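Local structure of 3-dehydroquinate dehydratase (Clostridium difficile, 4H3D) at residues L81-R86 and D115-E120; P25-N30 and E50-F55; E107-G112 and N133-K138. The protein catalyses the cis-dehydration of 3-dehydroquinate to 3-dehydroshikimate through an imine intermediate, the third step of chorismate biosynthesis. All coordinates share one frame; numbering follows the deposited sequence.

Interaction 1 (L81-R86 and D115-E120); sequences LLFTFR and DLIDVE. With SHL (5-hydroxy-6-methyl-4-oxo-4H-pyran-2-carboxylic acid), chain I.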
loop_
_atom_site.group_PDB
_atom_site.type_symbol
_atom_site.label_atom_id
_atom_site.label_comp_id
_atom_site.label_asym_id
_atom_site.label_seq_id
_atom_site.Cartn_x
_atom_site.Cartn_y
_atom_site.Cartn_z
ATOM N N LEU B 81 -5.378 18.992 18.107
ATOM C CA LEU B 81 -4.084 18.753 18.724
ATOM C C LEU B 81 -4.140 17.545 19.642
ATOM O O LEU B 81 -4.981 17.482 20.567
ATOM C CB LEU B 81 -3.643 19.984 19.528
ATOM C CG LEU B 81 -2.305 19.912 20.256
ATOM C CD1 LEU B 81 -1.166 19.734 19.282
ATOM C CD2 LEU B 81 -2.095 21.198 21.092
ATOM N N LEU B 82 -3.250 16.593 19.379
ATOM C CA LEU B 82 -3.074 15.382 20.205
ATOM C C LEU B 82 -1.863 15.586 21.114
ATOM O O LEU B 82 -0.790 15.946 20.638
ATOM C CB LEU B 82 -2.833 14.165 19.300
ATOM C CG LEU B 82 -2.273 12.874 19.950
ATOM C CD1 LEU B 82 -3.204 12.350 21.070
ATOM C CD2 LEU B 82 -2.011 11.796 18.868
ATOM N N PHE B 83 -2.039 15.362 22.416
ATOM C CA PHE B 83 -0.964 15.506 23.403
ATOM C C PHE B 83 -0.508 14.112 23.775
ATOM O O PHE B 83 -1.314 13.302 24.209
ATOM C CB PHE B 83 -1.486 16.233 24.634
ATOM C CG PHE B 83 -0.449 16.486 25.677
ATOM C CD1 PHE B 83 0.454 17.502 25.526
ATOM C CD2 PHE B 83 -0.397 15.720 26.830
ATOM C CE1 PHE B 83 1.429 17.761 26.505
ATOM C CE2 PHE B 83 0.566 15.981 27.815
ATOM C CZ PHE B 83 1.471 17.008 27.641
ATOM N N THR B 84 0.781 13.827 23.580
ATOM C CA THR B 84 1.337 12.498 23.843
ATOM C C THR B 84 2.670 12.538 24.590
ATOM O O THR B 84 3.657 13.046 24.070
ATOM C CB THR B 84 1.615 11.700 22.511
ATOM O OG1 THR B 84 0.399 11.555 21.750
ATOM C CG2 THR B 84 2.190 10.277 22.828
ATOM N N PHE B 85 2.697 11.996 25.808
ATOM C CA PHE B 85 3.972 11.753 26.492
ATOM C C PHE B 85 4.215 10.257 26.311
ATOM O O PHE B 85 3.521 9.436 26.916
ATOM C CB PHE B 85 3.965 12.091 27.994
ATOM C CG PHE B 85 5.329 11.886 28.653
ATOM C CD1 PHE B 85 5.777 10.622 28.981
ATOM C CD2 PHE B 85 6.167 12.959 28.877
ATOM C CE1 PHE B 85 7.044 10.442 29.540
ATOM C CE2 PHE B 85 7.409 12.783 29.433
ATOM C CZ PHE B 85 7.846 11.530 29.762
ATOM N N ARG B 86 5.147 9.914 25.418
ATOM C CA ARG B 86 5.508 8.528 25.133
ATOM C C ARG B 86 6.560 8.099 26.144
ATOM O O ARG B 86 7.617 8.712 26.239
ATOM C CB ARG B 86 6.051 8.430 23.693
ATOM C CG ARG B 86 6.392 7.030 23.229
ATOM C CD ARG B 86 5.186 6.053 23.258
ATOM N NE ARG B 86 4.137 6.397 22.297
ATOM C CZ ARG B 86 2.868 6.680 22.597
ATOM N NH1 ARG B 86 2.432 6.632 23.857
ATOM N NH2 ARG B 86 2.016 6.963 21.617
ATOM N N ASP B 115 -7.197 18.456 22.195
ATOM C CA ASP B 115 -8.397 17.786 21.710
ATOM C C ASP B 115 -8.383 16.291 21.990
ATOM O O ASP B 115 -9.453 15.677 22.148
ATOM C CB ASP B 115 -8.534 18.062 20.225
ATOM C CG ASP B 115 -8.641 19.524 19.946
ATOM O OD1 ASP B 115 -9.659 20.117 20.352
ATOM O OD2 ASP B 115 -7.708 20.094 19.349
ATOM N N LEU B 116 -7.174 15.718 22.013
ATOM C CA LEU B 116 -6.948 14.307 22.339
ATOM C C LEU B 116 -5.680 14.155 23.158
ATOM O O LEU B 116 -4.779 14.989 23.088
ATOM C CB LEU B 116 -6.739 13.435 21.083
ATOM C CG LEU B 116 -7.627 13.622 19.860
ATOM C CD1 LEU B 116 -7.020 14.663 18.911
ATOM C CD2 LEU B 116 -7.787 12.311 19.127
ATOM N N ILE B 117 -5.617 13.076 23.924
ATOM C CA ILE B 117 -4.410 12.698 24.637
ATOM C C ILE B 117 -4.171 11.225 24.383
ATOM O O ILE B 117 -5.121 10.481 24.152
ATOM C CB ILE B 117 -4.474 12.936 26.184
ATOM C CG1 ILE B 117 -5.681 12.217 26.812
ATOM C CG2 ILE B 117 -4.511 14.400 26.476
ATOM C CD1 ILE B 117 -5.662 12.205 28.382
ATOM N N ASP B 118 -2.907 10.816 24.428
ATOM C CA ASP B 118 -2.540 9.408 24.237
ATOM C C ASP B 118 -2.068 8.857 25.578
ATOM O O ASP B 118 -1.108 9.374 26.162
ATOM C CB ASP B 118 -1.463 9.277 23.135
ATOM C CG ASP B 118 -0.911 7.840 22.975
ATOM O OD1 ASP B 118 -0.553 7.219 23.993
ATOM O OD2 ASP B 118 -0.758 7.369 21.817
ATOM N N VAL B 119 -2.778 7.847 26.086
ATOM C CA VAL B 119 -2.398 7.201 27.333
ATOM C C VAL B 119 -2.050 5.723 27.048
ATOM O O VAL B 119 -2.721 5.055 26.286
ATOM C CB VAL B 119 -3.496 7.342 28.428
ATOM C CG1 VAL B 119 -3.880 8.824 28.604
ATOM C CG2 VAL B 119 -4.695 6.554 28.099
ATOM N N GLU B 120 -0.998 5.231 27.678
ATOM C CA GLU B 120 -0.509 3.879 27.430
ATOM C C GLU B 120 -1.214 2.799 28.256
ATOM O O GLU B 120 -1.281 2.901 29.481
ATOM C CB GLU B 120 0.995 3.856 27.702
ATOM C CG GLU B 120 1.759 4.648 26.705
ATOM C CD GLU B 120 3.139 5.055 27.188
ATOM O OE1 GLU B 120 3.503 4.715 28.338
ATOM O OE2 GLU B 120 3.847 5.728 26.417
HETATM O OAD SHL I . 4.378 6.591 13.031
HETATM C CAH SHL I . 4.990 5.822 13.814
HETATM O OAA SHL I . 6.059 5.259 13.465
HETATM C CAK SHL I . 4.439 5.598 15.135
HETATM O OAG SHL I . 3.212 6.260 15.478
HETATM C CAF SHL I . 2.764 6.214 16.814
HETATM C CAL SHL I . 1.681 6.953 17.160
HETATM C CAJ SHL I . 3.509 5.513 17.695
HETATM O OAC SHL I . 3.135 5.466 18.972
HETATM C CAI SHL I . 4.634 4.843 17.307
HETATM C CAE SHL I . 5.091 4.877 16.049
HETATM O OAB SHL I . 5.317 4.131 18.191
HETATM O O HOH W 1 0.345 11.356 27.340
HETATM O O HOH W 2 1.259 8.031 26.791
#
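Arg86 meets Asp118 and Glu120 at the C-terminal ends of two parallel strands. NH1 and NH2 grip Asp118 end-on, one nitrogen to each carboxylate oxygen. Arg86 NH2 forms a salt bridge with Asp118 OD2 at 2.8 Å, and Arg86 NH1 reaches Asp118 OD1 at 3.0 Å. Both oxygens lie in the guanidinium plane, but the nitrogens come from above the carboxylate, and the two planes are 55° apart. Arg86 NH1 also forms a salt bridge with Glu120 OE2 at 3.1 Å, on the anti lone pair. Two bends in the arginine chain, chi2 59° and chi3 66°, turn CD and NE toward the neighbouring strand. Thr84 CG2 sits over one face of the guanidinium. Ser145 bonds Asp118 OD1, the backbone N of Ser87 bonds Glu120 OE2, and Thr84 OG1 is hydrogen-bonded with Glu50 OE2.

The backbones pair as neighbouring barrel strands, joined through helix 98-110 as a beta-alpha-beta unit. Leu81 O accepts from both Asp115 N and Leu116 N. Phe83 N gives to Leu116 O at 2.8 Å, and Asp118 N gives to Phe83 O. Leu81 N is held by Asp115 OD2 at 2.9 Å, and Arg73 forms a salt bridge to the same oxygen. One water links Phe85 N to Asp118 O, and a second lies between Phe85 O and Asp118 O. Leu82 CD1 packs on Leu116 CB at 3.7 Å.

Arg86 NH2 also hydrogen-bonds OAC of the bound comenic acid derivative, at 3.2 Å. Arg86 binds 3-dehydroquinate. Asp118 and Glu120 therefore form a second shell that fixes its guanidinium and would partly balance its charge.

Interaction 2 (P25-N30 and E50-F55); sequences PIIGKN and EWRVDF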
loop_
_atom_site.group_PDB
_atom_site.type_symbol
_atom_site.label_atom_id
_atom_site.label_comp_id
_atom_site.label_asym_id
_atom_site.label_seq_id
_atom_site.Cartn_x
_atom_site.Cartn_y
_atom_site.Cartn_z
ATOM N N PRO B 25 3.639 14.462 13.944
ATOM C CA PRO B 25 4.175 14.894 15.223
ATOM C C PRO B 25 5.146 16.066 15.189
ATOM O O PRO B 25 5.843 16.294 14.190
ATOM C CB PRO B 25 4.932 13.649 15.739
ATOM C CG PRO B 25 5.239 12.868 14.574
ATOM C CD PRO B 25 4.210 13.175 13.516
ATOM N N ILE B 26 5.162 16.792 16.306
ATOM C CA ILE B 26 6.117 17.862 16.593
ATOM C C ILE B 26 7.005 17.241 17.663
ATOM O O ILE B 26 6.502 16.743 18.704
ATOM C CB ILE B 26 5.416 19.121 17.131
ATOM C CG1 ILE B 26 4.644 19.780 15.990
ATOM C CG2 ILE B 26 6.447 20.110 17.744
ATOM C CD1 ILE B 26 3.842 21.021 16.397
ATOM N N ILE B 27 8.306 17.243 17.423
ATOM C CA ILE B 27 9.250 16.579 18.316
ATOM C C ILE B 27 10.360 17.502 18.838
ATOM O O ILE B 27 11.398 17.035 19.313
ATOM C CB ILE B 27 9.870 15.343 17.601
ATOM C CG1 ILE B 27 10.599 15.751 16.320
ATOM C CG2 ILE B 27 8.786 14.340 17.243
ATOM C CD1 ILE B 27 11.379 14.613 15.701
ATOM N N GLY B 28 10.119 18.807 18.763
ATOM C CA GLY B 28 11.094 19.816 19.186
ATOM C C GLY B 28 11.530 19.673 20.631
ATOM O O GLY B 28 10.743 19.291 21.497
ATOM N N LYS B 29 12.778 20.034 20.891
ATOM C CA LYS B 29 13.369 19.878 22.201
ATOM C C LYS B 29 13.128 21.107 23.087
ATOM O O LYS B 29 13.214 21.017 24.313
ATOM C CB LYS B 29 14.872 19.646 22.035
ATOM C CG LYS B 29 15.398 18.461 22.814
ATOM C CD LYS B 29 14.931 17.145 22.164
ATOM C CE LYS B 29 15.365 15.921 22.971
ATOM N NZ LYS B 29 14.841 15.954 24.378
ATOM N N ASN B 30 12.841 22.251 22.453
ATOM C CA ASN B 30 12.612 23.516 23.163
ATOM C C ASN B 30 11.472 24.322 22.528
ATOM O O ASN B 30 11.006 24.002 21.437
ATOM C CB ASN B 30 13.908 24.334 23.202
ATOM C CG ASN B 30 14.495 24.576 21.817
ATOM O OD1 ASN B 30 13.806 25.022 20.895
ATOM N ND2 ASN B 30 15.785 24.305 21.676
ATOM N N GLU B 50 0.284 16.155 16.440
ATOM C CA GLU B 50 0.601 15.499 17.702
ATOM C C GLU B 50 1.795 16.180 18.321
ATOM O O GLU B 50 2.808 16.351 17.667
ATOM C CB GLU B 50 0.948 14.012 17.479
ATOM C CG GLU B 50 1.471 13.292 18.748
ATOM C CD GLU B 50 1.868 11.823 18.496
ATOM O OE1 GLU B 50 2.588 11.555 17.509
ATOM O OE2 GLU B 50 1.456 10.950 19.291
ATOM N N TRP B 51 1.681 16.595 19.573
ATOM C CA TRP B 51 2.839 17.117 20.278
ATOM C C TRP B 51 3.417 16.001 21.127
ATOM O O TRP B 51 2.785 15.544 22.100
ATOM C CB TRP B 51 2.499 18.346 21.127
ATOM C CG TRP B 51 3.683 18.903 21.854
ATOM C CD1 TRP B 51 4.999 18.787 21.489
ATOM C CD2 TRP B 51 3.673 19.742 23.032
ATOM N NE1 TRP B 51 5.805 19.452 22.393
ATOM C CE2 TRP B 51 5.018 20.060 23.333
ATOM C CE3 TRP B 51 2.667 20.245 23.852
ATOM C CZ2 TRP B 51 5.371 20.841 24.422
ATOM C CZ3 TRP B 51 3.030 21.026 24.936
ATOM C CH2 TRP B 51 4.368 21.308 25.212
ATOM N N ARG B 52 4.612 15.531 20.726
ATOM C CA ARG B 52 5.353 14.507 21.449
ATOM C C ARG B 52 6.145 15.239 22.493
ATOM O O ARG B 52 7.312 15.549 22.295
ATOM C CB ARG B 52 6.294 13.725 20.521
ATOM C CG ARG B 52 5.623 12.592 19.740
ATOM C CD ARG B 52 5.340 11.424 20.640
ATOM N NE ARG B 52 6.577 10.957 21.282
ATOM C CZ ARG B 52 7.413 10.066 20.752
ATOM N NH1 ARG B 52 7.147 9.522 19.566
ATOM N NH2 ARG B 52 8.519 9.710 21.411
ATOM N N VAL B 53 5.482 15.489 23.619
ATOM C CA VAL B 53 6.017 16.298 24.705
ATOM C C VAL B 53 7.193 15.641 25.441
ATOM O O VAL B 53 7.973 16.328 26.094
ATOM C CB VAL B 53 4.881 16.672 25.684
ATOM C CG1 VAL B 53 4.463 15.464 26.512
ATOM C CG2 VAL B 53 5.285 17.842 26.588
ATOM N N ASP B 54 7.335 14.323 25.335
ATOM C CA ASP B 54 8.498 13.644 25.962
ATOM C C ASP B 54 9.841 14.125 25.374
ATOM O O ASP B 54 10.866 13.928 25.994
ATOM C CB ASP B 54 8.396 12.126 25.878
ATOM C CG ASP B 54 8.176 11.635 24.474
ATOM O OD1 ASP B 54 7.063 11.860 23.922
ATOM O OD2 ASP B 54 9.095 10.994 23.936
ATOM N N PHE B 55 9.837 14.755 24.188
ATOM C CA PHE B 55 11.083 15.368 23.624
ATOM C C PHE B 55 11.377 16.744 24.250
ATOM O O PHE B 55 12.515 17.224 24.237
ATOM C CB PHE B 55 11.001 15.580 22.104
ATOM C CG PHE B 55 11.147 14.316 21.272
ATOM C CD1 PHE B 55 12.412 13.892 20.832
ATOM C CD2 PHE B 55 10.035 13.600 20.872
ATOM C CE1 PHE B 55 12.551 12.753 20.050
ATOM C CE2 PHE B 55 10.166 12.446 20.081
ATOM C CZ PHE B 55 11.420 12.028 19.667
HETATM O O HOH W 3 8.360 18.408 21.968
#
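The Phe55 ring carries Ile27 over one face, with Ile27 CB 3.9 Å from the ring centroid and 17° off the normal, a CH-pi contact. Ile27 CG2 reaches Phe55 CE2 at 3.7 Å, and the two side chains lie side by side. Lys29 CE and Arg52 O are at the ring edge. Phe55 CE2 sits over one face of the Arg52 guanidinium. At the edge of that group, NE and NH2 grip Asp54 side-on, in plane and nearly straight, on the syn lone pairs of OD1 and OD2. The Trp51 ring has Val53 CG2 on one face and Ile26 O at its edge.

Pro25-Ile26 and Glu50-Arg52 are the ends of strands 21-26 and 48-52, parallel neighbours in the TIM barrel connected through helix 31-41. Ile26 N bonds Glu50 O at 2.8 Å, and Arg52 N bonds Ile26 O at 3.0 Å. Glu50, Trp51 and Arg52 belong to the 3-dehydroquinate site. Glu50 OE1 lies 3.6 Å from Pro25 CB; its OE2 is taken by Thr84 OG1.

Lys29 NZ bonds Phe55 O at 2.7 Å. The Lys29 chain folds at chi4 (58°), turning NZ to the carbonyl. A water ties Gly28 O to Trp51 NE1 and Arg52 O.

Interaction 3 (E107-G112 and N133-K138); sequences EISNTG and NFAHKK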
loop_
_atom_site.group_PDB
_atom_site.type_symbol
_atom_site.label_atom_id
_atom_site.label_comp_id
_atom_site.label_asym_id
_atom_site.label_seq_id
_atom_site.Cartn_x
_atom_site.Cartn_y
_atom_site.Cartn_z
ATOM N N GLU B 107 -3.505 17.675 34.073
ATOM C CA GLU B 107 -3.363 19.119 34.041
ATOM C C GLU B 107 -3.488 19.670 32.642
ATOM O O GLU B 107 -4.094 20.729 32.440
ATOM C CB GLU B 107 -2.017 19.544 34.638
ATOM C CG GLU B 107 -1.982 19.485 36.134
ATOM C CD GLU B 107 -2.797 20.595 36.766
ATOM O OE1 GLU B 107 -2.780 21.739 36.238
ATOM O OE2 GLU B 107 -3.449 20.328 37.795
ATOM N N ILE B 108 -2.918 18.966 31.667
ATOM C CA ILE B 108 -2.978 19.434 30.304
ATOM C C ILE B 108 -4.393 19.265 29.752
ATOM O O ILE B 108 -4.871 20.141 29.025
ATOM C CB ILE B 108 -1.900 18.769 29.402
ATOM C CG1 ILE B 108 -0.509 19.158 29.892
ATOM C CG2 ILE B 108 -2.067 19.192 27.935
ATOM C CD1 ILE B 108 -0.323 20.641 30.148
ATOM N N SER B 109 -5.066 18.164 30.105
ATOM C CA SER B 109 -6.469 17.970 29.686
ATOM C C SER B 109 -7.328 19.078 30.246
ATOM O O SER B 109 -8.274 19.504 29.614
ATOM C CB SER B 109 -7.042 16.641 30.193
ATOM O OG SER B 109 -6.386 15.539 29.638
ATOM N N ASN B 110 -6.991 19.529 31.457
ATOM C CA ASN B 110 -7.750 20.577 32.126
ATOM C C ASN B 110 -7.663 21.960 31.457
ATOM O O ASN B 110 -8.551 22.786 31.648
ATOM C CB ASN B 110 -7.324 20.702 33.601
ATOM C CG ASN B 110 -8.258 21.573 34.390
ATOM O OD1 ASN B 110 -9.467 21.361 34.368
ATOM N ND2 ASN B 110 -7.712 22.576 35.088
ATOM N N THR B 111 -6.607 22.212 30.676
ATOM C CA THR B 111 -6.450 23.525 30.023
ATOM C C THR B 111 -7.514 23.811 28.982
ATOM O O THR B 111 -7.802 24.958 28.705
ATOM C CB THR B 111 -5.093 23.668 29.300
ATOM O OG1 THR B 111 -5.017 22.723 28.224
ATOM C CG2 THR B 111 -3.937 23.473 30.264
ATOM N N GLY B 112 -8.099 22.764 28.410
ATOM C CA GLY B 112 -9.055 22.925 27.334
ATOM C C GLY B 112 -8.341 23.189 26.002
ATOM O O GLY B 112 -8.986 23.393 24.984
ATOM N N ASN B 133 -11.215 9.110 32.736
ATOM C CA ASN B 133 -12.406 9.725 33.299
ATOM C C ASN B 133 -12.276 11.241 33.343
ATOM O O ASN B 133 -13.223 11.958 33.021
ATOM C CB ASN B 133 -12.717 9.167 34.698
ATOM C CG ASN B 133 -13.294 7.763 34.656
ATOM O OD1 ASN B 133 -13.939 7.368 33.672
ATOM N ND2 ASN B 133 -13.083 6.997 35.739
ATOM N N PHE B 134 -11.092 11.734 33.694
ATOM C CA PHE B 134 -10.888 13.164 33.765
ATOM C C PHE B 134 -10.907 13.808 32.380
ATOM O O PHE B 134 -11.518 14.868 32.190
ATOM C CB PHE B 134 -9.604 13.525 34.500
ATOM C CG PHE B 134 -9.496 14.968 34.770
ATOM C CD1 PHE B 134 -10.215 15.539 35.814
ATOM C CD2 PHE B 134 -8.741 15.788 33.952
ATOM C CE1 PHE B 134 -10.146 16.887 36.056
ATOM C CE2 PHE B 134 -8.669 17.153 34.194
ATOM C CZ PHE B 134 -9.370 17.699 35.239
ATOM N N ALA B 135 -10.222 13.188 31.422
ATOM C CA ALA B 135 -10.231 13.666 30.054
ATOM C C ALA B 135 -11.666 13.771 29.558
ATOM O O ALA B 135 -12.046 14.779 28.960
ATOM C CB ALA B 135 -9.402 12.730 29.130
ATOM N N HIS B 136 -12.474 12.754 29.823
ATOM C CA HIS B 136 -13.864 12.794 29.355
ATOM C C HIS B 136 -14.671 13.878 30.026
ATOM O O HIS B 136 -15.515 14.508 29.383
ATOM C CB HIS B 136 -14.530 11.448 29.437
ATOM C CG HIS B 136 -14.006 10.474 28.428
ATOM N ND1 HIS B 136 -14.000 9.116 28.636
ATOM C CD2 HIS B 136 -13.428 10.672 27.216
ATOM C CE1 HIS B 136 -13.469 8.514 27.585
ATOM N NE2 HIS B 136 -13.115 9.433 26.709
ATOM N N LYS B 137 -14.390 14.133 31.303
ATOM C CA LYS B 137 -15.045 15.211 32.000
ATOM C C LYS B 137 -14.760 16.542 31.293
ATOM O O LYS B 137 -15.598 17.434 31.285
ATOM C CB LYS B 137 -14.579 15.276 33.453
ATOM C CG LYS B 137 -15.312 16.287 34.271
ATOM C CD LYS B 137 -14.884 16.268 35.702
ATOM C CE LYS B 137 -15.699 17.272 36.501
ATOM N NZ LYS B 137 -15.378 17.225 37.945
ATOM N N LYS B 138 -13.583 16.662 30.691
ATOM C CA LYS B 138 -13.173 17.883 29.978
ATOM C C LYS B 138 -13.392 17.806 28.455
ATOM O O LYS B 138 -12.878 18.618 27.718
ATOM C CB LYS B 138 -11.693 18.168 30.264
ATOM C CG LYS B 138 -11.361 18.352 31.738
ATOM C CD LYS B 138 -12.195 19.454 32.396
ATOM C CE LYS B 138 -12.077 20.784 31.642
ATOM N NZ LYS B 138 -12.983 21.848 32.208
#
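Phe134 and Asn110 meet side chain to side chain near the C-terminal ends of two helices. The Phe134 ring turns its edge to the partner helix. Its CE2 lies 3.8 Å from Asn110 CB, and its CZ is 3.8 Å from Asn110 OD1. The Asn110 amide and the ring are inclined at 50°. Phe134 CG, anti to the backbone N (chi1 -171°), leads toward helix 98-110. Ser109 CB also meets the ring at its edge, 4.2 Å from Phe134 CD2. Lys106 makes a cation-pi contact with the same ring.

All contacts between the two segments are van der Waals, and those away from the ring are as follows. Ser109 OG and Ala135 CB are 4.2 Å apart. The polar need of this hydroxyl is met within its own helix, by Asn105 O. Both residues also touch Ile117 of strand 116-120. Lys138 lays its aliphatic chain beside the other helix end: CB is 3.7 Å from Ser109 O, and CE is 3.8 Å from Asn110 OD1.

No hydrogen bond crosses between the two segments. This is the side-by-side packing of neighbouring outer helices in a TIM barrel, here 98-110 and 125-137.

Overall arrangement
All three contacts belong to one TIM barrel. Along the chain, interaction 2 closes before interaction 1 opens, while the segments of interactions 1 and 3 alternate. Strands 21-26, 48-52, 81-84 and 116-120 are consecutive neighbours in the parallel sheet, so interactions 2 and 1 follow one another round it. They lie about 11 Å apart between centres, and Leu82 O and Trp51 N, a probable hydrogen bond, join them. Interaction 3 lies in the helical layer, also about 11 Å from interaction 1 between centres, where Phe83 packs on Ile108. Interactions 2 and 3 are centred about 20 Å apart and do not touch. Interactions 1 and 2 hold substrate-binding residues; interaction 3 joins helices outside the sheet.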